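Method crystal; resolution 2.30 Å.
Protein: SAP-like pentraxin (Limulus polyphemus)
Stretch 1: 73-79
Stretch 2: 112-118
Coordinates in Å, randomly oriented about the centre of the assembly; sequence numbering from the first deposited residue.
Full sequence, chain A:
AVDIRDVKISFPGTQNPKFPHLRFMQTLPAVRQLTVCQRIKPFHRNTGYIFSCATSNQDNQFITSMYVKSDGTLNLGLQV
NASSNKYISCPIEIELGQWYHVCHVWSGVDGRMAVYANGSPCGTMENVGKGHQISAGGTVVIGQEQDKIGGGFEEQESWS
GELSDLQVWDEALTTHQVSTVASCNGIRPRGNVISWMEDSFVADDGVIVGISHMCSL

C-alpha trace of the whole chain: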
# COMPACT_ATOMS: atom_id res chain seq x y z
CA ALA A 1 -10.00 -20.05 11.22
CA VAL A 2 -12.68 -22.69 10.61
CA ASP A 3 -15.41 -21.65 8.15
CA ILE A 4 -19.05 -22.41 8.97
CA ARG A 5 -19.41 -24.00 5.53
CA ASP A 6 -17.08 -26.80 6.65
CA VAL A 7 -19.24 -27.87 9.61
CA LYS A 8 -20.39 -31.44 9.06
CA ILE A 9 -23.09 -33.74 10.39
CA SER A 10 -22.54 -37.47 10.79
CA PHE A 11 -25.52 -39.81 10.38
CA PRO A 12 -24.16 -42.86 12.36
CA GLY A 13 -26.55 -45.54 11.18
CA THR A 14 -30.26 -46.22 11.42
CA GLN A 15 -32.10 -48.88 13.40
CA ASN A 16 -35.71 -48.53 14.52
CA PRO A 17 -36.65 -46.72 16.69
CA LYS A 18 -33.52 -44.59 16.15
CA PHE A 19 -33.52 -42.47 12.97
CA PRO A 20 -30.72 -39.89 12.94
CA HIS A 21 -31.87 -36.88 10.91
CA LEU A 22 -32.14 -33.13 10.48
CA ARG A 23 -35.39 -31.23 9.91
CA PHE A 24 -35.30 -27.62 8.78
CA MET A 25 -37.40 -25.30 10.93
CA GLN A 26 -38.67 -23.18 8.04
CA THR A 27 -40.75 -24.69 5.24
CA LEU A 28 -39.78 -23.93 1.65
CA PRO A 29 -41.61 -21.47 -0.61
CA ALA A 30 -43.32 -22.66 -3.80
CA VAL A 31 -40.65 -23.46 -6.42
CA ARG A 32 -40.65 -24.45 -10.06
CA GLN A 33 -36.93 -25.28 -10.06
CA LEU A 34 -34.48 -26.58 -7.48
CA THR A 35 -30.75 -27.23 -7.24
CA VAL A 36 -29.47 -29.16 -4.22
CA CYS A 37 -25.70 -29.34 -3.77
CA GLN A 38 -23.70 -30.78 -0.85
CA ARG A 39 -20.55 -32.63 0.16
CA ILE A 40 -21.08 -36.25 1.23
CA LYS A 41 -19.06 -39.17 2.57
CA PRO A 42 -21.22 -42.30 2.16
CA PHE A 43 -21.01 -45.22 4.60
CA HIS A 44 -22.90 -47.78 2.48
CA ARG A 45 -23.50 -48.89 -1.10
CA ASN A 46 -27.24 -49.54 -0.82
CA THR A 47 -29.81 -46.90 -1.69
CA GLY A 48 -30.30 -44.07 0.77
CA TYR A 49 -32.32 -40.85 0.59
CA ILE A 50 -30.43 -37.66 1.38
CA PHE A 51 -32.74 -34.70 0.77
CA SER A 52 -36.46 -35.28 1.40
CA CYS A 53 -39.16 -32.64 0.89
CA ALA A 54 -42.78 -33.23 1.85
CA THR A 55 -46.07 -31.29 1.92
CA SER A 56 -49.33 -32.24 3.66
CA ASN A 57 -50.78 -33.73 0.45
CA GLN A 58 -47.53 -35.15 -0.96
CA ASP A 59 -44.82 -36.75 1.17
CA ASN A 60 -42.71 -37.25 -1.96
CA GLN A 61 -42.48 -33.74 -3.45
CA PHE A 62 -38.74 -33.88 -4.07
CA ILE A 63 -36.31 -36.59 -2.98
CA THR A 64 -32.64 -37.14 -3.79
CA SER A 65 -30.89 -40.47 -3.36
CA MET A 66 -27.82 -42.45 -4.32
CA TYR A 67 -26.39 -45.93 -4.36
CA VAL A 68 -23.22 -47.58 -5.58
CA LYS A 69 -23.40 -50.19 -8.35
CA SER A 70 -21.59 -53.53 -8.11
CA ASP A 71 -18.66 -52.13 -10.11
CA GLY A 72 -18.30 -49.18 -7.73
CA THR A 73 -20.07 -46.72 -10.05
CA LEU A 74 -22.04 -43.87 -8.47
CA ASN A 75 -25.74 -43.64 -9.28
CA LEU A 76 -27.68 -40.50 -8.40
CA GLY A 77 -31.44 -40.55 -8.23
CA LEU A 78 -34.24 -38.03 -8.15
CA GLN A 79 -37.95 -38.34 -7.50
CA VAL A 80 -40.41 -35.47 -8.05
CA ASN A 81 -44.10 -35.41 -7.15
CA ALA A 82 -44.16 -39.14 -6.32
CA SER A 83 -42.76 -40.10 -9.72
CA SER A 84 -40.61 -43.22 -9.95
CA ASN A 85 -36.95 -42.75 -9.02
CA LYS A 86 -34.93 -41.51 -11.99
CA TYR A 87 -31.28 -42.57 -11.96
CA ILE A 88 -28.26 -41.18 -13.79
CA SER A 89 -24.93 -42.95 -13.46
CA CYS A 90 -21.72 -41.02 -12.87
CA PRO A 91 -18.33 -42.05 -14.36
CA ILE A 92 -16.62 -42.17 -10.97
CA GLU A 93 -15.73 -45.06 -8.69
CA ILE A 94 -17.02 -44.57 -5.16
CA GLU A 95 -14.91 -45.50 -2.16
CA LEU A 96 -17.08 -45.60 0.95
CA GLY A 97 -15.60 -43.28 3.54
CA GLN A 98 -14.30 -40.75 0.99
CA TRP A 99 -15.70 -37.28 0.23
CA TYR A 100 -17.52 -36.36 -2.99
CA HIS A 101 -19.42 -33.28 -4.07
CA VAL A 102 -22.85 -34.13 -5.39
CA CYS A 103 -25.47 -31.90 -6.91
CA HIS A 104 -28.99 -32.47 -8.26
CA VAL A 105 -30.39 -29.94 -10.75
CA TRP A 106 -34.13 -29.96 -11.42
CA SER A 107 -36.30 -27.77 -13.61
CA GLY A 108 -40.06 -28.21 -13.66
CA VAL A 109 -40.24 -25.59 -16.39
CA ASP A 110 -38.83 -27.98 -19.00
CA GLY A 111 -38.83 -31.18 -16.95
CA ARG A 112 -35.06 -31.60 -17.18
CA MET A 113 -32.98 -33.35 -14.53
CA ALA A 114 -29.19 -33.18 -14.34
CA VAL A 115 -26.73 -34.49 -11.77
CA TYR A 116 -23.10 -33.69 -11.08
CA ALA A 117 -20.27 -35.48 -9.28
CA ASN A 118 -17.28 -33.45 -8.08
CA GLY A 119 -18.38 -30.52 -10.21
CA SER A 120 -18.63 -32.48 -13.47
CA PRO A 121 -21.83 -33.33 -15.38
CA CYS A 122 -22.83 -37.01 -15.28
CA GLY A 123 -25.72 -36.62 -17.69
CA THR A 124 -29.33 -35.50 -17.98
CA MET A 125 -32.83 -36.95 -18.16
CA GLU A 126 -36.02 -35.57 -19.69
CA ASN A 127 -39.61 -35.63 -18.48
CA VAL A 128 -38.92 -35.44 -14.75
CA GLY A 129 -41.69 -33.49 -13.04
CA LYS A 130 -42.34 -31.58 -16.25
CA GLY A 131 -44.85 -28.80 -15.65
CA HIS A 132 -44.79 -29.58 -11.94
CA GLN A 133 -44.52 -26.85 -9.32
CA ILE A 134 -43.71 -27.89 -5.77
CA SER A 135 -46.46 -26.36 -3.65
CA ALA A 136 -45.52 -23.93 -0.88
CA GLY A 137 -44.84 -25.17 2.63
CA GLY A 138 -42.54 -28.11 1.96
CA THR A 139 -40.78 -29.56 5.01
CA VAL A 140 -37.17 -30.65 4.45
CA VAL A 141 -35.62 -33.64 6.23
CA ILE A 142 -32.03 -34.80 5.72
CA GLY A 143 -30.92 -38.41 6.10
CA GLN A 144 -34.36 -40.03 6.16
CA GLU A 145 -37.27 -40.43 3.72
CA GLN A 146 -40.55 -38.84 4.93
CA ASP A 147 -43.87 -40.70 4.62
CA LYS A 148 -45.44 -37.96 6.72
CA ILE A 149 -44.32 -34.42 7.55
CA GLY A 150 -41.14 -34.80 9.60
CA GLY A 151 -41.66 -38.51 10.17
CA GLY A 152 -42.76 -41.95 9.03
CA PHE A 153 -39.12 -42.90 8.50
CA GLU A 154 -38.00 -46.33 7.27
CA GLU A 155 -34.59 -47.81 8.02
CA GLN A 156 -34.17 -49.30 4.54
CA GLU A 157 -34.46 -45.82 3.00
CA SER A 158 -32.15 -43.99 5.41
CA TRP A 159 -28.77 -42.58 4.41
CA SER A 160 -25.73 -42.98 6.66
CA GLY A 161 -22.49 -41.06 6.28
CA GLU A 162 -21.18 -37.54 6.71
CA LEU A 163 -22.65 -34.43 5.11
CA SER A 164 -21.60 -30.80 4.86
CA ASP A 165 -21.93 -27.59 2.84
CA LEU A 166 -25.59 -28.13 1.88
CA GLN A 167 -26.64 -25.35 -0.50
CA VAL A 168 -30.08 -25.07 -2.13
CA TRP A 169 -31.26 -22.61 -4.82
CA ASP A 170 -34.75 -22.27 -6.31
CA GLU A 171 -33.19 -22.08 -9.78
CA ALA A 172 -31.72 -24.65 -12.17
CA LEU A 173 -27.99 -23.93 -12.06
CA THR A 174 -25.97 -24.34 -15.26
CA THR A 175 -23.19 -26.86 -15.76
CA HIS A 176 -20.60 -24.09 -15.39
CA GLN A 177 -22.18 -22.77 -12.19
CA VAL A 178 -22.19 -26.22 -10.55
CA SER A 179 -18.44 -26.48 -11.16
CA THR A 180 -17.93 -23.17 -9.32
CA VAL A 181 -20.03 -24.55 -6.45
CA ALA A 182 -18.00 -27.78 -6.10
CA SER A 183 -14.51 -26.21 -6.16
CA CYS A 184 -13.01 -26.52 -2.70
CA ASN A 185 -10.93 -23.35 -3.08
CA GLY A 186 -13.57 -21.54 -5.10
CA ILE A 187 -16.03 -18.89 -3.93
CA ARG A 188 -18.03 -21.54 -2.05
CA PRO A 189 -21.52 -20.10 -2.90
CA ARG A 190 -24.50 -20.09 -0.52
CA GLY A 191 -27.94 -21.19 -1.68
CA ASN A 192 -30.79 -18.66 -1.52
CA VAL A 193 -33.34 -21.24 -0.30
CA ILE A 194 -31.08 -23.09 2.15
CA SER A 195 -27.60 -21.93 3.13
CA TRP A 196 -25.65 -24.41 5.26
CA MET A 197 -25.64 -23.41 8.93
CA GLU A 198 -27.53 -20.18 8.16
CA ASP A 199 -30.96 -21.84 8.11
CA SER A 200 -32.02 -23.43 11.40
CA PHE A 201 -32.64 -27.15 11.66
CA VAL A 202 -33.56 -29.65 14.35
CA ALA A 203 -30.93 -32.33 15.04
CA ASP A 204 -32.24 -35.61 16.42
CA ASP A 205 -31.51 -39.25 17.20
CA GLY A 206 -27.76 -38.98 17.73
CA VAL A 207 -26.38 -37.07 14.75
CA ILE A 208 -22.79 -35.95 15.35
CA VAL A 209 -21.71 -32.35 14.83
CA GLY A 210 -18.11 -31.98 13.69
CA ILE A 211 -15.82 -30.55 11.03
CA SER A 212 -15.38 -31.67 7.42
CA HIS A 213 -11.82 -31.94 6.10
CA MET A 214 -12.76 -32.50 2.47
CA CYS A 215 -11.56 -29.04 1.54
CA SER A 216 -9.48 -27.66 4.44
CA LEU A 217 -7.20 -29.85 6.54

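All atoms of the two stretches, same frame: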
# COMPACT_ATOMS: atom_id res chain seq x y z
N THR A 73 -19.55 -47.91 -9.38
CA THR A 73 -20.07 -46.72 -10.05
C THR A 73 -21.15 -46.00 -9.24
O THR A 73 -22.05 -46.63 -8.68
CB THR A 73 -20.67 -47.10 -11.43
OG1 THR A 73 -19.61 -47.48 -12.31
CG2 THR A 73 -21.42 -45.94 -12.03
N LEU A 74 -21.06 -44.68 -9.20
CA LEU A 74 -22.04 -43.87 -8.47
C LEU A 74 -23.31 -43.66 -9.28
O LEU A 74 -23.26 -43.35 -10.47
CB LEU A 74 -21.46 -42.50 -8.12
CG LEU A 74 -22.44 -41.53 -7.44
CD1 LEU A 74 -22.86 -42.06 -6.08
CD2 LEU A 74 -21.79 -40.17 -7.30
N ASN A 75 -24.45 -43.86 -8.64
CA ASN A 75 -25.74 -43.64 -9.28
C ASN A 75 -26.52 -42.63 -8.45
O ASN A 75 -26.73 -42.81 -7.25
CB ASN A 75 -26.52 -44.96 -9.38
CG ASN A 75 -26.48 -45.54 -10.78
OD1 ASN A 75 -25.41 -45.77 -11.35
ND2 ASN A 75 -27.66 -45.79 -11.33
N LEU A 76 -26.94 -41.54 -9.09
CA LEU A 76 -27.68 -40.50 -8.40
C LEU A 76 -29.12 -40.49 -8.86
O LEU A 76 -29.41 -40.47 -10.06
CB LEU A 76 -27.03 -39.13 -8.65
CG LEU A 76 -25.59 -38.99 -8.16
CD1 LEU A 76 -25.00 -37.67 -8.64
CD2 LEU A 76 -25.55 -39.08 -6.63
N GLY A 77 -30.03 -40.53 -7.90
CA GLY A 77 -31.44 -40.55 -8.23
C GLY A 77 -32.22 -39.34 -7.78
O GLY A 77 -31.84 -38.62 -6.85
N LEU A 78 -33.35 -39.12 -8.45
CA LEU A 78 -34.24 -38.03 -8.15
C LEU A 78 -35.68 -38.48 -8.32
O LEU A 78 -36.00 -39.24 -9.23
CB LEU A 78 -33.97 -36.85 -9.09
CG LEU A 78 -34.92 -35.64 -8.92
CD1 LEU A 78 -34.74 -35.05 -7.52
CD2 LEU A 78 -34.63 -34.59 -9.99
N GLN A 79 -36.55 -38.02 -7.43
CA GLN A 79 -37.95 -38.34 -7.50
C GLN A 79 -38.69 -37.02 -7.28
O GLN A 79 -38.38 -36.29 -6.33
CB GLN A 79 -38.34 -39.38 -6.45
CG GLN A 79 -39.85 -39.52 -6.27
CD GLN A 79 -40.26 -40.70 -5.39
OE1 GLN A 79 -41.39 -40.74 -4.89
NE2 GLN A 79 -39.37 -41.67 -5.21
N ARG A 112 -36.40 -31.05 -17.06
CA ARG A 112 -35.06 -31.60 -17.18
C ARG A 112 -34.38 -31.82 -15.83
O ARG A 112 -34.45 -30.99 -14.93
CB ARG A 112 -34.17 -30.69 -18.03
CG ARG A 112 -32.71 -31.15 -18.09
CD ARG A 112 -31.91 -30.37 -19.11
NE ARG A 112 -32.43 -30.57 -20.46
CZ ARG A 112 -31.90 -30.04 -21.55
NH1 ARG A 112 -30.83 -29.26 -21.46
NH2 ARG A 112 -32.45 -30.28 -22.73
N MET A 113 -33.72 -32.97 -15.73
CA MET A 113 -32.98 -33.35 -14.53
C MET A 113 -31.52 -33.52 -14.92
O MET A 113 -31.22 -34.06 -15.98
CB MET A 113 -33.51 -34.68 -13.96
CG MET A 113 -32.54 -35.40 -13.03
SD MET A 113 -33.00 -37.12 -12.73
CE MET A 113 -31.62 -37.70 -11.71
N ALA A 114 -30.62 -33.05 -14.07
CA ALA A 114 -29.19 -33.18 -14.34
C ALA A 114 -28.47 -33.37 -13.01
O ALA A 114 -28.82 -32.74 -12.01
CB ALA A 114 -28.66 -31.92 -15.05
N VAL A 115 -27.48 -34.26 -13.00
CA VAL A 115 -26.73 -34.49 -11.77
C VAL A 115 -25.24 -34.30 -12.03
O VAL A 115 -24.77 -34.47 -13.16
CB VAL A 115 -26.98 -35.91 -11.19
CG1 VAL A 115 -28.46 -36.09 -10.91
CG2 VAL A 115 -26.48 -36.98 -12.16
N TYR A 116 -24.52 -33.94 -10.98
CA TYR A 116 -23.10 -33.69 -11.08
C TYR A 116 -22.32 -34.34 -9.94
O TYR A 116 -22.77 -34.38 -8.80
CB TYR A 116 -22.85 -32.19 -11.06
CG TYR A 116 -23.54 -31.43 -12.17
CD1 TYR A 116 -24.91 -31.18 -12.13
CD2 TYR A 116 -22.82 -31.00 -13.28
CE1 TYR A 116 -25.54 -30.51 -13.17
CE2 TYR A 116 -23.43 -30.34 -14.32
CZ TYR A 116 -24.79 -30.09 -14.26
OH TYR A 116 -25.38 -29.44 -15.32
N ALA A 117 -21.14 -34.85 -10.27
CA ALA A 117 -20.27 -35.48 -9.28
C ALA A 117 -18.94 -34.73 -9.33
O ALA A 117 -18.33 -34.61 -10.39
CB ALA A 117 -20.07 -36.95 -9.62
N ASN A 118 -18.52 -34.21 -8.18
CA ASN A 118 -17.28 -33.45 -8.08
C ASN A 118 -17.21 -32.30 -9.09
O ASN A 118 -16.15 -32.02 -9.66
CB ASN A 118 -16.07 -34.39 -8.24
CG ASN A 118 -15.84 -35.24 -7.00
OD1 ASN A 118 -16.36 -34.94 -5.92
ND2 ASN A 118 -15.04 -36.29 -7.14

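What holds the centre of this contact together? Leu76 reaches across to Val115, its CD1 lying 3.7 Å from CB of Val115, and the two CA atoms stand 7.0 Å apart, the shortest of the three matched pairs. The same CD1 of Leu76 lies 4.0 Å from the backbone O of Tyr116, so the leucine also packs against main chain, although the CA-to-CB bond of Tyr116 points away.

How does the packing spread from there? The strands run roughly antiparallel, with 146° between their directions, so Leu78 meets Met113 and Leu74 meets Ala117. Met113 is extended, all three chi angles t, and its CE comes within 3.6 Å of Leu78 CB and 3.9 Å of Leu76 O. At the other end the fit is looser: Leu74 CD2 approaches Ala117 CB only to 4.3 Å.

Why do no backbone hydrogen bonds join the strands? Their axes approach no closer than 8.2 Å, too far for pairing within one sheet, and alternate side chains fill the gap instead.

Where are the polar side chains? They lie outside the packed layer. The CA-to-CB bond of Gln79 points away, and its amide is hydrogen-bonded elsewhere in the structure; Arg112 and Asn118, at the ends of their stretch, are out of reach. No hydrogen bond crosses the contact, which rests on apolar packing.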